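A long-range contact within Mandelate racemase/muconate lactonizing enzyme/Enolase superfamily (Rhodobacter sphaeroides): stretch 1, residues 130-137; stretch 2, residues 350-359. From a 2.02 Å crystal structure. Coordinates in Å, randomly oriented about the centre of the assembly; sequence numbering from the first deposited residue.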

ATOM      1  N   ALA A 130     -17.233  28.178  -4.271  1.00 25.27           N
ATOM      2  CA  ALA A 130     -17.906  28.359  -2.990  1.00 24.51           C
ATOM      3  C   ALA A 130     -17.602  27.177  -2.066  1.00 23.88           C
ATOM      4  O   ALA A 130     -17.240  26.095  -2.542  1.00 23.42           O
ATOM      5  N   SER A 131     -17.724  27.413  -0.756  1.00 22.70           N
ATOM      6  CA  SER A 131     -17.687  26.362   0.255  1.00 21.91           C
ATOM      7  C   SER A 131     -19.072  26.234   0.899  1.00 21.61           C
ATOM      8  O   SER A 131     -19.514  27.097   1.666  1.00 20.89           O
ATOM      9  N   HIS A 132     -19.748  25.143   0.568  1.00 20.87           N
ATOM     10  CA  HIS A 132     -21.134  24.925   0.976  1.00 20.72           C
ATOM     11  C   HIS A 132     -21.247  24.216   2.317  1.00 20.45           C
ATOM     12  O   HIS A 132     -20.372  23.418   2.696  1.00 19.88           O
ATOM     13  N   GLY A 133     -22.342  24.503   3.021  1.00 19.59           N
ATOM     14  CA  GLY A 133     -22.624  23.895   4.307  1.00 19.75           C
ATOM     15  C   GLY A 133     -22.835  22.397   4.225  1.00 19.21           C
ATOM     16  O   GLY A 133     -23.509  21.886   3.321  1.00 19.31           O
ATOM     17  N   LYS A 134     -22.203  21.693   5.150  1.00 19.00           N
ATOM     18  CA  LYS A 134     -22.360  20.250   5.262  1.00 19.01           C
ATOM     19  C   LYS A 134     -23.015  19.927   6.588  1.00 19.09           C
ATOM     20  O   LYS A 134     -22.739  20.561   7.602  1.00 18.19           O
ATOM     21  N   ARG A 135     -23.870  18.913   6.569  1.00 19.30           N
ATOM     22  CA  ARG A 135     -24.577  18.476   7.755  1.00 20.52           C
ATOM     23  C   ARG A 135     -23.751  17.363   8.429  1.00 19.42           C
ATOM     24  O   ARG A 135     -23.642  16.257   7.884  1.00 19.23           O
ATOM     25  N   PRO A 136     -23.165  17.661   9.609  1.00 18.85           N
ATOM     26  CA  PRO A 136     -22.221  16.741  10.256  1.00 18.65           C
ATOM     27  C   PRO A 136     -22.942  15.568  10.927  1.00 18.75           C
ATOM     28  O   PRO A 136     -23.947  15.767  11.632  1.00 19.24           O
ATOM     29  N   TYR A 137     -22.460  14.352  10.684  1.00 16.64           N
ATOM     30  CA  TYR A 137     -22.942  13.225  11.460  1.00 16.69           C
ATOM     31  C   TYR A 137     -21.921  12.954  12.545  1.00 16.31           C
ATOM     32  O   TYR A 137     -20.722  13.104  12.320  1.00 16.57           O
ATOM     33  N   ALA A 350     -25.657  29.015  12.150  1.00 28.48           N
ATOM     34  CA  ALA A 350     -26.947  29.015  12.857  1.00 29.32           C
ATOM     35  C   ALA A 350     -27.845  27.849  12.439  1.00 29.59           C
ATOM     36  O   ALA A 350     -28.690  27.409  13.207  1.00 30.73           O
ATOM     37  N   GLU A 351     -27.641  27.339  11.230  1.00 29.72           N
ATOM     38  CA  GLU A 351     -28.411  26.227  10.704  1.00 29.87           C
ATOM     39  C   GLU A 351     -27.828  24.860  11.092  1.00 28.59           C
ATOM     40  O   GLU A 351     -28.388  23.824  10.752  1.00 28.55           O
ATOM     41  N   GLY A 352     -26.709  24.866  11.814  1.00 27.11           N
ATOM     42  CA  GLY A 352     -26.046  23.625  12.252  1.00 25.66           C
ATOM     43  C   GLY A 352     -25.100  23.017  11.225  1.00 24.29           C
ATOM     44  O   GLY A 352     -24.651  21.877  11.385  1.00 24.66           O
ATOM     45  N   LEU A 353     -24.803  23.774  10.171  1.00 22.49           N
ATOM     46  CA  LEU A 353     -23.948  23.292   9.098  1.00 21.97           C
ATOM     47  C   LEU A 353     -22.494  23.725   9.315  1.00 21.70           C
ATOM     48  O   LEU A 353     -22.212  24.834   9.834  1.00 21.39           O
ATOM     49  N   ILE A 354     -21.567  22.861   8.916  1.00 20.31           N
ATOM     50  CA  ILE A 354     -20.153  23.224   8.943  1.00 18.62           C
ATOM     51  C   ILE A 354     -19.580  23.219   7.534  1.00 18.42           C
ATOM     52  O   ILE A 354     -20.172  22.676   6.606  1.00 18.09           O
ATOM     53  N   ARG A 355     -18.406  23.800   7.361  1.00 18.34           N
ATOM     54  CA  ARG A 355     -17.875  23.905   6.006  1.00 17.58           C
ATOM     55  C   ARG A 355     -16.374  24.010   6.020  1.00 16.61           C
ATOM     56  O   ARG A 355     -15.773  24.345   7.055  1.00 16.64           O
ATOM     57  N   ALA A 356     -15.774  23.660   4.889  1.00 15.85           N
ATOM     58  CA  ALA A 356     -14.376  23.940   4.632  1.00 15.64           C
ATOM     59  C   ALA A 356     -14.194  25.441   4.887  1.00 16.39           C
ATOM     60  O   ALA A 356     -14.902  26.270   4.278  1.00 17.25           O
ATOM     61  N   PRO A 357     -13.303  25.798   5.830  1.00 17.16           N
ATOM     62  CA  PRO A 357     -13.192  27.196   6.255  1.00 17.87           C
ATOM     63  C   PRO A 357     -13.060  28.210   5.116  1.00 19.38           C
ATOM     64  O   PRO A 357     -12.368  27.979   4.116  1.00 18.44           O
ATOM     65  N   GLU A 358     -13.739  29.333   5.287  1.00 21.00           N
ATOM     66  CA  GLU A 358     -13.616  30.435   4.342  1.00 23.12           C
ATOM     67  C   GLU A 358     -12.234  31.117   4.480  1.00 23.50           C
ATOM     68  O   GLU A 358     -11.686  31.675   3.515  1.00 25.18           O
ATOM     69  N   ALA A 359     -11.618  30.963   5.643  1.00 22.80           N
ATOM     70  CA  ALA A 359     -10.294  31.495   5.916  1.00 21.21           C
ATOM     71  C   ALA A 359      -9.163  30.871   5.038  1.00 20.41           C
ATOM     72  O   ALA A 359      -9.359  29.813   4.420  1.00 19.62           O
TER

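The two stretches lie at least 216 residues apart in sequence wherever they touch, and they bury 563 Å² between them. Their frame is a single antiparallel bridge between Lys134 and Ile354, with CA atoms 5.2 Å apart. Lys134 N donates to Ile354 O at 2.7 Å and Ile354 N donates to Lys134 O at 2.9 Å, both with N-H...acceptor angles of 161°. Two CA-H...O contacts flank this pair: Leu353 CA to Lys134 O at 3.3 Å and Gly133 CA to Ile354 O at 3.6 Å.

Side chain to backbone hydrogen bonds extend the contact beyond the bridge. Ser131 points its CA-to-CB bond toward the other stretch, and its t rotamer (chi1 176°) brings OG within 2.7 Å of Ala356 O, to which it donates. Arg355 also points toward its partner stretch. With chi angles p, t, p and a chi4 of -141°, it carries on toward stretch 1, so that Arg355 NH1 donates to Ser131 O at 2.9 Å and 140°; that oxygen sits at the guanidinium edge, near its plane. Gly133 N lies over one face of the same group, 3.4 Å from Arg355 NH1, but both atoms are donors and no hydrogen bond results.

Arg135 behaves differently. Its CA-to-CB bond points away overall, yet the t, p, p run of chi1 to chi3 curls the chain back and its end comes nearer. Arg135 NH1 donates to Glu351 O at 2.9 Å and 138°, while Arg135 NH2 adds a weak bond to the same Glu351 O at 3.3 Å and 128°. The acceptor again lies at the guanidinium edge, leaving a face free for Leu353, whose CD2 is 3.5 Å from Arg135 CZ. Leu353 reaches this position in an m,t rotamer.

Apolar packing is lighter. Pro136, its ring C-gamma endo, points toward stretch 2; its CB is 4.2 Å from CD1 of Ile354, which adopts p,t, and its CD is 3.4 Å from Gly352 O. Lys134 starts sideways, but its m,m,t,t chain leads away and NZ is hydrogen-bonded elsewhere in the structure.

The glycines mark where space is tight. An ideal CB on Gly133 would fall 2.6 Å from Leu353 CD1, a clash, and 3.0 Å from Arg355 NH2. One on Gly352 would clash with Arg135 NH1 at 2.9 Å, and the positive phi of 85° would independently jam it against the preceding carbonyl oxygen.

Three waters complete the polar network. Water 1 donates to Ser131 OG at 2.8 Å and to His132 O at 2.7 Å, and accepts from Ala356 N at 3.1 Å. Water 2 accepts from Ser131 N at 2.9 Å and donates to Glu358 OE1 at 2.8 Å, a link made possible because the end of the Glu358 side chain comes nearer than its sideways CB suggests. Water 3 accepts from Arg135 NH1 at 2.8 Å and donates to Gly352 O at 2.9 Å.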

ATOM      1  CB  ALA A 130     -19.421  28.502  -3.208  1.00 24.56           C
ATOM      2  CB  SER A 131     -16.633  26.653   1.306  1.00 21.73           C
ATOM      3  OG  SER A 131     -16.657  25.694   2.342  1.00 21.22           O
ATOM      4  CB  HIS A 132     -21.856  24.119  -0.114  1.00 21.21           C
ATOM      5  CG  HIS A 132     -21.928  24.826  -1.433  1.00 21.77           C
ATOM      6  ND1 HIS A 132     -22.721  25.935  -1.640  1.00 23.81           N
ATOM      7  CD2 HIS A 132     -21.320  24.573  -2.617  1.00 23.55           C
ATOM      8  CE1 HIS A 132     -22.586  26.346  -2.891  1.00 24.22           C
ATOM      9  NE2 HIS A 132     -21.748  25.532  -3.507  1.00 23.94           N
ATOM     10  CB  LYS A 134     -21.005  19.536   5.186  1.00 18.84           C
ATOM     11  CG  LYS A 134     -20.107  19.998   4.041  1.00 19.09           C
ATOM     12  CD  LYS A 134     -20.639  19.517   2.699  1.00 18.87           C
ATOM     13  CE  LYS A 134     -19.717  19.938   1.577  1.00 18.58           C
ATOM     14  NZ  LYS A 134     -20.431  19.800   0.299  1.00 19.48           N
ATOM     15  CB  ARG A 135     -25.986  18.010   7.349  1.00 20.96           C
ATOM     16  CG  ARG A 135     -26.809  17.412   8.485  1.00 26.74           C
ATOM     17  CD  ARG A 135     -27.321  18.485   9.447  1.00 31.95           C
ATOM     18  NE  ARG A 135     -28.116  19.505   8.755  1.00 36.47           N
ATOM     19  CZ  ARG A 135     -28.554  20.630   9.321  1.00 37.08           C
ATOM     20  NH1 ARG A 135     -28.287  20.891  10.598  1.00 37.70           N
ATOM     21  NH2 ARG A 135     -29.260  21.490   8.607  1.00 37.45           N
ATOM     22  CB  PRO A 136     -21.521  17.620  11.308  1.00 18.67           C
ATOM     23  CG  PRO A 136     -22.576  18.673  11.669  1.00 18.39           C
ATOM     24  CD  PRO A 136     -23.369  18.900  10.392  1.00 18.14           C
ATOM     25  CB  TYR A 137     -23.247  12.016  10.572  1.00 15.89           C
ATOM     26  CG  TYR A 137     -22.064  11.278   9.939  1.00 16.01           C
ATOM     27  CD1 TYR A 137     -21.261  10.402  10.695  1.00 15.06           C
ATOM     28  CD2 TYR A 137     -21.802  11.398   8.579  1.00 13.78           C
ATOM     29  CE1 TYR A 137     -20.185   9.690  10.088  1.00 13.87           C
ATOM     30  CE2 TYR A 137     -20.751  10.668   7.958  1.00 13.96           C
ATOM     31  CZ  TYR A 137     -19.950   9.834   8.735  1.00 13.07           C
ATOM     32  OH  TYR A 137     -18.918   9.140   8.158  1.00 15.03           O
ATOM     33  CB  ALA A 350     -27.671  30.356  12.672  1.00 30.09           C
ATOM     34  CB  GLU A 351     -28.530  26.376   9.187  1.00 31.01           C
ATOM     35  CG  GLU A 351     -29.470  27.538   8.727  1.00 35.59           C
ATOM     36  CD  GLU A 351     -28.904  28.960   8.949  1.00 41.50           C
ATOM     37  OE1 GLU A 351     -27.728  29.229   8.592  1.00 44.12           O
ATOM     38  OE2 GLU A 351     -29.651  29.831   9.471  1.00 44.75           O
ATOM     39  CB  LEU A 353     -24.451  23.808   7.745  1.00 22.24           C
ATOM     40  CG  LEU A 353     -25.880  23.463   7.320  1.00 22.85           C
ATOM     41  CD1 LEU A 353     -26.154  24.072   5.971  1.00 24.32           C
ATOM     42  CD2 LEU A 353     -26.094  21.960   7.274  1.00 24.97           C
ATOM     43  CB  ILE A 354     -19.312  22.287   9.871  1.00 18.70           C
ATOM     44  CG1 ILE A 354     -19.372  20.815   9.389  1.00 17.21           C
ATOM     45  CG2 ILE A 354     -19.698  22.472  11.377  1.00 16.45           C
ATOM     46  CD1 ILE A 354     -18.237  19.929  10.022  1.00 18.34           C
ATOM     47  CB  ARG A 355     -18.531  25.073   5.242  1.00 18.30           C
ATOM     48  CG  ARG A 355     -18.131  26.479   5.694  1.00 19.78           C
ATOM     49  CD  ARG A 355     -19.077  27.504   5.102  1.00 24.30           C
ATOM     50  NE  ARG A 355     -20.420  27.330   5.658  1.00 26.20           N
ATOM     51  CZ  ARG A 355     -21.552  27.454   4.973  1.00 26.23           C
ATOM     52  NH1 ARG A 355     -21.514  27.755   3.681  1.00 24.83           N
ATOM     53  NH2 ARG A 355     -22.722  27.272   5.592  1.00 26.21           N
ATOM     54  CB  ALA A 356     -14.017  23.570   3.198  1.00 15.06           C
ATOM     55  CB  PRO A 357     -11.942  27.186   7.140  1.00 17.58           C
ATOM     56  CG  PRO A 357     -11.966  25.802   7.740  1.00 16.48           C
ATOM     57  CD  PRO A 357     -12.402  24.927   6.612  1.00 16.48           C
ATOM     58  CB  GLU A 358     -14.858  31.359   4.418  1.00 24.02           C
ATOM     59  CG  GLU A 358     -15.869  31.056   3.258  1.00 28.67           C
ATOM     60  CD  GLU A 358     -17.346  30.926   3.662  1.00 35.15           C
ATOM     61  OE1 GLU A 358     -18.161  30.509   2.801  1.00 37.45           O
ATOM     62  OE2 GLU A 358     -17.718  31.231   4.818  1.00 38.86           O
ATOM     63  CB  ALA A 359      -9.997  31.321   7.382  1.00 21.37           C
TER
HETATM   64  O   HOH W   1     -17.695  23.060   2.500  1.00 17.72           O
HETATM   65  O   HOH W   2     -18.373  30.164   0.043  1.00 21.95           O
HETATM   66  O   HOH W   3     -26.418  19.831  12.380  1.00 37.44           O